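Local coordinates for hypothetical protein PA0115 (Pseudomonas aeruginosa, PDB 1XEB), which probably acts as an N-acetyltransferase of the GNAT superfamily, using an acyl-CoA donor, at residues V28-Q33 with Y37-G42; G79-S84 with Q95-A100; W5-H10 with L101-R106. All blocks are in the same frame, centred on the assembly; numbering follows the deposited sequence.

Contact 1: residues V28-Q33 with Y37-G42; sequences VFVVEQ and YQEVDG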
loop_
_atom_site.group_PDB
_atom_site.type_symbol
_atom_site.label_atom_id
_atom_site.label_comp_id
_atom_site.label_asym_id
_atom_site.label_seq_id
_atom_site.Cartn_x
_atom_site.Cartn_y
_atom_site.Cartn_z
ATOM N N VAL A 28 5.362 -5.151 -10.612
ATOM C CA VAL A 28 4.111 -4.509 -10.986
ATOM C C VAL A 28 4.206 -3.026 -11.343
ATOM O O VAL A 28 3.799 -2.644 -12.428
ATOM C CB VAL A 28 3.055 -4.711 -9.893
ATOM C CG1 VAL A 28 1.760 -3.995 -10.256
ATOM C CG2 VAL A 28 2.795 -6.210 -9.734
ATOM N N PHE A 29 4.735 -2.194 -10.451
ATOM C CA PHE A 29 4.834 -0.755 -10.725
ATOM C C PHE A 29 5.893 -0.372 -11.750
ATOM O O PHE A 29 5.711 0.599 -12.480
ATOM C CB PHE A 29 5.064 0.029 -9.424
ATOM C CG PHE A 29 3.974 -0.155 -8.417
ATOM C CD1 PHE A 29 4.270 -0.532 -7.113
ATOM C CD2 PHE A 29 2.641 -0.017 -8.790
ATOM C CE1 PHE A 29 3.263 -0.779 -6.193
ATOM C CE2 PHE A 29 1.627 -0.260 -7.883
ATOM C CZ PHE A 29 1.934 -0.647 -6.576
ATOM N N VAL A 30 6.993 -1.116 -11.818
ATOM C CA VAL A 30 8.018 -0.799 -12.802
ATOM C C VAL A 30 7.840 -1.570 -14.109
ATOM O O VAL A 30 7.642 -0.981 -15.164
ATOM C CB VAL A 30 9.437 -1.091 -12.279
ATOM C CG1 VAL A 30 10.462 -0.794 -13.367
ATOM C CG2 VAL A 30 9.725 -0.260 -11.061
ATOM N N VAL A 31 7.882 -2.894 -14.042
ATOM C CA VAL A 31 7.781 -3.690 -15.259
ATOM C C VAL A 31 6.442 -3.783 -15.971
ATOM O O VAL A 31 6.283 -3.260 -17.072
ATOM C CB VAL A 31 8.288 -5.122 -15.028
ATOM C CG1 VAL A 31 8.275 -5.905 -16.362
ATOM C CG2 VAL A 31 9.690 -5.078 -14.444
ATOM N N GLU A 32 5.469 -4.451 -15.372
ATOM C CA GLU A 32 4.208 -4.578 -16.074
ATOM C C GLU A 32 3.540 -3.242 -16.365
ATOM O O GLU A 32 2.781 -3.123 -17.329
ATOM C CB GLU A 32 3.265 -5.534 -15.336
ATOM C CG GLU A 32 2.518 -4.985 -14.159
ATOM C CD GLU A 32 1.482 -5.980 -13.655
ATOM O OE1 GLU A 32 1.893 -7.098 -13.263
ATOM O OE2 GLU A 32 0.268 -5.652 -13.663
ATOM N N GLN A 33 3.842 -2.223 -15.567
ATOM C CA GLN A 33 3.253 -0.909 -15.797
ATOM C C GLN A 33 4.189 0.018 -16.582
ATOM O O GLN A 33 3.904 1.200 -16.767
ATOM C CB GLN A 33 2.816 -0.273 -14.462
ATOM C CG GLN A 33 1.562 -0.951 -13.857
ATOM C CD GLN A 33 1.075 -0.289 -12.585
ATOM O OE1 GLN A 33 1.708 0.636 -12.078
ATOM N NE2 GLN A 33 -0.051 -0.764 -12.055
ATOM N N TYR A 37 10.579 4.345 -12.745
ATOM C CA TYR A 37 10.662 5.306 -11.662
ATOM C C TYR A 37 11.408 4.657 -10.500
ATOM O O TYR A 37 11.691 3.462 -10.531
ATOM C CB TYR A 37 9.263 5.755 -11.237
ATOM C CG TYR A 37 8.580 4.876 -10.207
ATOM C CD1 TYR A 37 8.303 3.534 -10.464
ATOM C CD2 TYR A 37 8.197 5.400 -8.975
ATOM C CE1 TYR A 37 7.653 2.733 -9.508
ATOM C CE2 TYR A 37 7.553 4.620 -8.023
ATOM C CZ TYR A 37 7.281 3.292 -8.288
ATOM O OH TYR A 37 6.637 2.544 -7.331
ATOM N N GLN A 38 11.719 5.456 -9.483
ATOM C CA GLN A 38 12.478 4.996 -8.326
ATOM C C GLN A 38 11.641 4.294 -7.283
ATOM O O GLN A 38 11.213 4.896 -6.304
ATOM C CB GLN A 38 13.218 6.179 -7.684
ATOM C CG GLN A 38 13.909 5.845 -6.368
ATOM C CD GLN A 38 14.821 4.621 -6.475
ATOM O OE1 GLN A 38 14.356 3.466 -6.593
ATOM N NE2 GLN A 38 16.131 4.870 -6.442
ATOM N N GLU A 39 11.440 3.000 -7.493
ATOM C CA GLU A 39 10.657 2.168 -6.599
ATOM C C GLU A 39 11.209 2.153 -5.176
ATOM O O GLU A 39 10.443 2.166 -4.215
ATOM C CB GLU A 39 10.615 0.743 -7.157
ATOM C CG GLU A 39 9.752 -0.246 -6.384
ATOM C CD GLU A 39 8.300 0.178 -6.322
ATOM O OE1 GLU A 39 7.712 0.390 -7.400
ATOM O OE2 GLU A 39 7.754 0.292 -5.201
ATOM N N VAL A 40 12.530 2.101 -5.038
ATOM C CA VAL A 40 13.172 2.066 -3.721
ATOM C C VAL A 40 13.299 3.519 -3.298
ATOM O O VAL A 40 14.374 4.112 -3.371
ATOM C CB VAL A 40 14.563 1.429 -3.831
ATOM C CG1 VAL A 40 15.137 1.167 -2.452
ATOM C CG2 VAL A 40 14.467 0.162 -4.657
ATOM N N ASP A 41 12.183 4.074 -2.838
ATOM C CA ASP A 41 12.095 5.483 -2.490
ATOM C C ASP A 41 12.547 5.983 -1.127
ATOM O O ASP A 41 12.270 7.128 -0.786
ATOM C CB ASP A 41 10.661 5.980 -2.760
ATOM C CG ASP A 41 9.631 5.430 -1.766
ATOM O OD1 ASP A 41 8.478 5.910 -1.787
ATOM O OD2 ASP A 41 9.955 4.532 -0.967
ATOM N N GLY A 42 13.223 5.157 -0.340
ATOM C CA GLY A 42 13.682 5.621 0.964
ATOM C C GLY A 42 12.676 5.715 2.111
ATOM O O GLY A 42 13.056 6.059 3.234
#
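Phe29 meets the loop with its CB and the near end of its ring, where Tyr37 and Glu39 converge on the last turns of helix 15-32. Glu39 OE1 lies 3.4 Å from Phe29 CB and 3.6 Å from Phe29 CD1. It sits at the ring edge, near the ring plane, with the carboxylate tilted only 20° from the ring. The Phe29 torsion that sets CG anti to the carbonyl carbon (chi1 -60°) brings this CD1 edge to the carboxylate. Tyr37 reaches the CB of the same residue: Tyr37 CE1 lies 3.7 Å from Phe29 CB. A second apolar touch comes from Val30, whose CG2 branch stands 4.0 Å from Tyr37 CE1 and 4.1 Å from Glu39 CB, thus bridging the two loop residues.

Helix 15-32 ends here in a wider pi-type turn, and the chain doubles back to lay residues 37-42 beside it. In the GNAT fold this region between the first helix and the second strand often helps shape the acceptor side of the active site, and the loop may do so here. Its path includes inverse gamma turns centred on Gln38 and Val40. Glu39 CG is anti to the backbone N, and the bend at chi2 (60°) brings OE1 beside Phe29. OE2 forms salt bridges with Arg25 and Arg80, which hold the buried carboxylate in place. Tyr37 OH donates to Glu39 OE1, but the modelled length is doubtfully short. The Tyr37 ring also has Glu39 N over the centre of one face, 4.1 Å above the plane.

Contact 2: residues G79-S84 with Q95-A100; sequences GRVVSS and QLMERA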
loop_
_atom_site.group_PDB
_atom_site.type_symbol
_atom_site.label_atom_id
_atom_site.label_comp_id
_atom_site.label_asym_id
_atom_site.label_seq_id
_atom_site.Cartn_x
_atom_site.Cartn_y
_atom_site.Cartn_z
ATOM N N GLY A 79 0.094 3.030 0.798
ATOM C CA GLY A 79 0.594 3.110 -0.558
ATOM C C GLY A 79 1.194 1.797 -1.022
ATOM O O GLY A 79 1.172 0.805 -0.288
ATOM N N ARG A 80 1.744 1.803 -2.235
ATOM C CA ARG A 80 2.350 0.622 -2.838
ATOM C C ARG A 80 1.419 -0.597 -2.747
ATOM O O ARG A 80 1.859 -1.719 -2.474
ATOM C CB ARG A 80 3.686 0.335 -2.161
ATOM C CG ARG A 80 4.747 1.392 -2.423
ATOM C CD ARG A 80 5.126 1.392 -3.885
ATOM N NE ARG A 80 6.394 2.072 -4.171
ATOM C CZ ARG A 80 6.557 3.385 -4.240
ATOM N NH1 ARG A 80 7.756 3.889 -4.514
ATOM N NH2 ARG A 80 5.529 4.194 -4.036
ATOM N N VAL A 81 0.126 -0.355 -2.964
ATOM C CA VAL A 81 -0.881 -1.410 -2.912
ATOM C C VAL A 81 -0.701 -2.258 -4.164
ATOM O O VAL A 81 -0.823 -1.761 -5.288
ATOM C CB VAL A 81 -2.315 -0.822 -2.857
ATOM C CG1 VAL A 81 -3.343 -1.942 -2.987
ATOM C CG2 VAL A 81 -2.521 -0.083 -1.536
ATOM N N VAL A 82 -0.401 -3.538 -3.964
ATOM C CA VAL A 82 -0.135 -4.423 -5.091
ATOM C C VAL A 82 -0.526 -5.874 -4.827
ATOM O O VAL A 82 -0.537 -6.349 -3.693
ATOM C CB VAL A 82 1.386 -4.365 -5.464
ATOM C CG1 VAL A 82 2.229 -4.963 -4.342
ATOM C CG2 VAL A 82 1.655 -5.103 -6.752
ATOM N N SER A 83 -0.843 -6.580 -5.897
ATOM C CA SER A 83 -1.203 -7.975 -5.784
ATOM C C SER A 83 -0.605 -8.620 -7.017
ATOM O O SER A 83 -0.643 -8.038 -8.095
ATOM C CB SER A 83 -2.728 -8.132 -5.775
ATOM O OG SER A 83 -3.267 -7.906 -7.067
ATOM N N SER A 84 -0.036 -9.811 -6.859
ATOM C CA SER A 84 0.571 -10.516 -7.990
ATOM C C SER A 84 -0.442 -10.776 -9.109
ATOM O O SER A 84 -1.582 -11.185 -8.860
ATOM C CB SER A 84 1.174 -11.843 -7.530
ATOM O OG SER A 84 1.822 -12.486 -8.615
ATOM N N GLN A 95 -9.190 -7.689 0.702
ATOM C CA GLN A 95 -8.537 -8.246 1.890
ATOM C C GLN A 95 -7.405 -7.329 2.367
ATOM O O GLN A 95 -7.167 -7.184 3.575
ATOM C CB GLN A 95 -8.007 -9.645 1.586
ATOM C CG GLN A 95 -9.093 -10.611 1.134
ATOM C CD GLN A 95 -8.553 -11.997 0.797
ATOM O OE1 GLN A 95 -8.057 -12.724 1.670
ATOM N NE2 GLN A 95 -8.643 -12.370 -0.478
ATOM N N LEU A 96 -6.722 -6.699 1.412
ATOM C CA LEU A 96 -5.632 -5.786 1.722
ATOM C C LEU A 96 -6.203 -4.568 2.437
ATOM O O LEU A 96 -5.808 -4.245 3.560
ATOM C CB LEU A 96 -4.929 -5.348 0.437
ATOM C CG LEU A 96 -3.977 -6.351 -0.214
ATOM C CD1 LEU A 96 -3.869 -6.066 -1.697
ATOM C CD2 LEU A 96 -2.615 -6.281 0.466
HETATM N N MSE A 97 -7.147 -3.908 1.785
HETATM C CA MSE A 97 -7.771 -2.728 2.353
HETATM C C MSE A 97 -8.357 -2.998 3.735
HETATM O O MSE A 97 -8.244 -2.155 4.633
HETATM C CB MSE A 97 -8.868 -2.228 1.423
HETATM C CG MSE A 97 -9.053 -0.713 1.462
HETATM SE SE MSE A 97 -7.426 0.242 0.969
HETATM C CE MSE A 97 -6.584 -1.088 -0.146
ATOM N N GLU A 98 -8.976 -4.166 3.916
ATOM C CA GLU A 98 -9.563 -4.495 5.201
ATOM C C GLU A 98 -8.495 -4.610 6.278
ATOM O O GLU A 98 -8.645 -4.056 7.364
ATOM C CB GLU A 98 -10.354 -5.810 5.148
ATOM C CG GLU A 98 -11.006 -6.152 6.498
ATOM C CD GLU A 98 -11.326 -7.629 6.678
ATOM O OE1 GLU A 98 -11.263 -8.107 7.836
ATOM O OE2 GLU A 98 -11.650 -8.315 5.685
ATOM N N ARG A 99 -7.421 -5.336 5.992
ATOM C CA ARG A 99 -6.365 -5.498 6.987
ATOM C C ARG A 99 -5.571 -4.224 7.195
ATOM O O ARG A 99 -5.080 -3.973 8.290
ATOM C CB ARG A 99 -5.429 -6.641 6.600
ATOM C CG ARG A 99 -6.025 -8.000 6.860
ATOM C CD ARG A 99 -5.363 -9.085 6.017
ATOM N NE ARG A 99 -6.101 -10.346 6.046
ATOM C CZ ARG A 99 -6.076 -11.213 7.058
ATOM N NH1 ARG A 99 -5.343 -10.960 8.142
ATOM N NH2 ARG A 99 -6.774 -12.349 6.977
ATOM N N ALA A 100 -5.454 -3.415 6.149
ATOM C CA ALA A 100 -4.715 -2.164 6.258
ATOM C C ALA A 100 -5.440 -1.240 7.225
ATOM O O ALA A 100 -4.834 -0.662 8.123
ATOM C CB ALA A 100 -4.594 -1.499 4.897
#
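Strand 79-83 and helix 95-100 run roughly antiparallel, their axes at 140° and 10.1 Å apart at closest approach, with Val81 and Leu96 the nearest pair of CA atoms at 7.9 Å. The strand is not regular: Arg80 takes left-handed backbone angles (phi 50°, psi 40°). The backbone bonding to strand 59-67 slips by one residue around it, with Gly79 paired to Arg65 but Val82 to Tyr63. This is consistent with the beta bulge found in the fourth strand of GNAT enzymes.

Beyond the bulge Val81 points toward the helix, and its CG1 branch does the touching. Leu96 CD1 and the CE of Met97, a selenomethionine, each come to 4.4 Å from Val81 CG1, so one methyl is shared by two neighbours on the helix. No hydrogen bond crosses between the segments. Met97 starts off to one side and only its bent end swings back to the strand; farther on it touches Tyr128. Strand 76-83, helix 92-108 and strand 113-118 form a beta-alpha-beta crossover, the core of the GNAT fold. The loop from strand to helix carries Arg88 and Gly91 in a sequence matching the family's R-x-x-G-x-G motif, which in relatives binds the pyrophosphate of acetyl-CoA.

Leu96 CD1 also lies 3.9 Å from Val82 O, a methyl packed against the strand backbone. Successive valines serve the two faces of the sheet: the side chain of Val82 turns away from helix 95-100 and packs against Leu24, Val28 and Phe29 of helix 15-32.

Contact 3: residues W5-H10 with L101-R106; sequences WTCKHH and LQAAER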
loop_
_atom_site.group_PDB
_atom_site.type_symbol
_atom_site.label_atom_id
_atom_site.label_comp_id
_atom_site.label_asym_id
_atom_site.label_seq_id
_atom_site.Cartn_x
_atom_site.Cartn_y
_atom_site.Cartn_z
ATOM N N TRP A 5 -1.126 -14.052 6.469
ATOM C CA TRP A 5 -0.934 -12.619 6.549
ATOM C C TRP A 5 0.019 -12.188 7.650
ATOM O O TRP A 5 0.070 -12.777 8.731
ATOM C CB TRP A 5 -2.272 -11.916 6.740
ATOM C CG TRP A 5 -3.125 -11.995 5.541
ATOM C CD1 TRP A 5 -4.010 -12.986 5.222
ATOM C CD2 TRP A 5 -3.192 -11.038 4.486
ATOM N NE1 TRP A 5 -4.632 -12.699 4.029
ATOM C CE2 TRP A 5 -4.146 -11.505 3.557
ATOM C CE3 TRP A 5 -2.540 -9.830 4.232
ATOM C CZ2 TRP A 5 -4.465 -10.800 2.396
ATOM C CZ3 TRP A 5 -2.856 -9.127 3.076
ATOM C CH2 TRP A 5 -3.811 -9.613 2.175
ATOM N N THR A 6 0.774 -11.137 7.362
ATOM C CA THR A 6 1.721 -10.608 8.329
ATOM C C THR A 6 1.886 -9.093 8.183
ATOM O O THR A 6 1.934 -8.557 7.070
ATOM C CB THR A 6 3.096 -11.310 8.192
ATOM O OG1 THR A 6 4.076 -10.559 8.904
ATOM C CG2 THR A 6 3.514 -11.427 6.738
ATOM N N CYS A 7 1.934 -8.398 9.312
ATOM C CA CYS A 7 2.113 -6.950 9.297
ATOM C C CYS A 7 3.265 -6.626 10.217
ATOM O O CYS A 7 3.108 -6.598 11.434
ATOM C CB CYS A 7 0.867 -6.220 9.782
ATOM S SG CYS A 7 1.068 -4.436 9.603
ATOM N N LYS A 8 4.420 -6.361 9.628
ATOM C CA LYS A 8 5.599 -6.098 10.412
ATOM C C LYS A 8 6.150 -4.689 10.332
ATOM O O LYS A 8 5.997 -3.980 9.331
ATOM C CB LYS A 8 6.707 -7.081 10.008
ATOM C CG LYS A 8 6.333 -8.553 10.163
ATOM C CD LYS A 8 7.415 -9.512 9.614
ATOM C CE LYS A 8 8.706 -9.475 10.425
ATOM N NZ LYS A 8 9.707 -10.504 9.972
ATOM N N HIS A 9 6.805 -4.303 11.416
ATOM C CA HIS A 9 7.474 -3.021 11.518
ATOM C C HIS A 9 8.707 -3.251 10.642
ATOM O O HIS A 9 9.227 -4.371 10.585
ATOM C CB HIS A 9 7.881 -2.784 12.974
ATOM C CG HIS A 9 8.485 -1.446 13.230
ATOM N ND1 HIS A 9 9.735 -1.094 12.773
ATOM C CD2 HIS A 9 8.020 -0.376 13.918
ATOM C CE1 HIS A 9 10.017 0.135 13.170
ATOM N NE2 HIS A 9 8.992 0.592 13.867
ATOM N N HIS A 10 9.181 -2.215 9.961
ATOM C CA HIS A 10 10.337 -2.383 9.097
ATOM C C HIS A 10 11.590 -2.885 9.815
ATOM O O HIS A 10 12.407 -3.580 9.217
ATOM C CB HIS A 10 10.656 -1.070 8.384
ATOM C CG HIS A 10 11.277 -0.038 9.265
ATOM N ND1 HIS A 10 12.634 0.029 9.486
ATOM C CD2 HIS A 10 10.728 0.973 9.980
ATOM C CE1 HIS A 10 12.898 1.038 10.297
ATOM N NE2 HIS A 10 11.758 1.626 10.612
ATOM N N LEU A 101 -6.748 -1.101 7.031
ATOM C CA LEU A 101 -7.547 -0.244 7.893
ATOM C C LEU A 101 -7.467 -0.721 9.342
ATOM O O LEU A 101 -7.393 0.087 10.275
ATOM C CB LEU A 101 -8.999 -0.219 7.400
ATOM C CG LEU A 101 -9.393 1.074 6.661
ATOM C CD1 LEU A 101 -8.162 1.822 6.171
ATOM C CD2 LEU A 101 -10.314 0.744 5.508
ATOM N N GLN A 102 -7.462 -2.039 9.520
ATOM C CA GLN A 102 -7.383 -2.631 10.847
ATOM C C GLN A 102 -6.023 -2.398 11.476
ATOM O O GLN A 102 -5.910 -2.215 12.687
ATOM C CB GLN A 102 -7.643 -4.132 10.774
ATOM C CG GLN A 102 -7.401 -4.817 12.091
ATOM C CD GLN A 102 -7.703 -6.287 12.043
ATOM O OE1 GLN A 102 -7.004 -7.066 11.387
ATOM N NE2 GLN A 102 -8.762 -6.683 12.737
ATOM N N ALA A 103 -4.986 -2.422 10.647
ATOM C CA ALA A 103 -3.619 -2.216 11.123
ATOM C C ALA A 103 -3.432 -0.754 11.562
ATOM O O ALA A 103 -2.853 -0.474 12.619
ATOM C CB ALA A 103 -2.638 -2.572 10.015
ATOM N N ALA A 104 -3.934 0.166 10.739
ATOM C CA ALA A 104 -3.857 1.595 11.020
ATOM C C ALA A 104 -4.554 1.893 12.354
ATOM O O ALA A 104 -4.050 2.656 13.185
ATOM C CB ALA A 104 -4.526 2.388 9.891
ATOM N N GLU A 105 -5.716 1.272 12.533
ATOM C CA GLU A 105 -6.528 1.419 13.725
ATOM C C GLU A 105 -5.753 0.923 14.950
ATOM O O GLU A 105 -5.694 1.589 15.981
ATOM C CB GLU A 105 -7.819 0.617 13.535
ATOM C CG GLU A 105 -8.562 0.256 14.798
ATOM C CD GLU A 105 -9.881 0.981 14.925
ATOM O OE1 GLU A 105 -10.838 0.367 15.456
ATOM O OE2 GLU A 105 -9.958 2.163 14.503
ATOM N N ARG A 106 -5.150 -0.250 14.810
ATOM C CA ARG A 106 -4.369 -0.865 15.874
ATOM C C ARG A 106 -3.140 -0.028 16.219
ATOM O O ARG A 106 -2.881 0.246 17.385
ATOM C CB ARG A 106 -3.929 -2.262 15.430
ATOM C CG ARG A 106 -3.379 -3.168 16.524
ATOM C CD ARG A 106 -2.872 -4.481 15.925
ATOM N NE ARG A 106 -1.477 -4.390 15.497
ATOM C CZ ARG A 106 -1.041 -4.623 14.261
ATOM N NH1 ARG A 106 -1.890 -4.968 13.291
ATOM N NH2 ARG A 106 0.254 -4.515 13.998
#
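Cys7 and Ala103 form the closer part of this small contact, with Cys7 SG 4.2 Å from Ala103 CB. Both side chains point across the interface, and their CA atoms are 7.7 Å apart. With SG anti to the backbone N (chi1 -175°), the thiol is carried toward the helix and onto Ala103 CB, and the small methyl of buried Ala103 lets the helix approach the strand at this level. The touch is light and apolar, and the whole contact buries 93 Å² of surface.

The outer side is looser and belongs to Arg106, one helical turn beyond Ala103. Its aliphatic chain starts out extended and then turns at chi3 (88°), which brings the guanidinium back alongside Cys7. Arg106 NH2 remains 4.4 Å from Cys7 O and 4.5 Å from Cys7 SG. The group approaches the carbonyl obliquely, too far for a hydrogen bond, so its proximity can offer at most a weak electrostatic attraction. Arg106 is solvent-exposed, whereas Ala103 is enclosed by the protein.

Trp5, two residues before Cys7 and directed to the same face, extends the association with helix 92-108: it packs on Leu92, Gln95 and Leu96 and makes a cation-pi interaction with Arg99. Lys8 faces the other side of the strand and forms a salt bridge with Glu17 of helix 15-32. Strand 4-9 is held to the sheet through antiparallel pairing with strand 50-56, including backbone bonds between Thr6 and Met53. The first strand of the sheet thereby receives the second half of helix 92-108, giving the helix-on-sheet packing of the GNAT fold.

How the contacts relate
Contacts 2 and 3 use successive segments of helix 92-108, and their centres are about 11 Å apart; Trp5 bridges them. Contact 1 lies about 16 Å from contact 2 and about 22 Å from contact 3, measured between centres, and across the chain's centre from the latter. Arg80 reaches from contact 2 into contact 1, whereas contacts 1 and 3 stay about 9 Å apart at their nearest atoms. Along the chain, contact 3 closes a long loop that encloses contact 1 and then contact 2. Helices 15-32 and 92-108 thus cover opposite faces of the GNAT sheet, joined through strand 76-83.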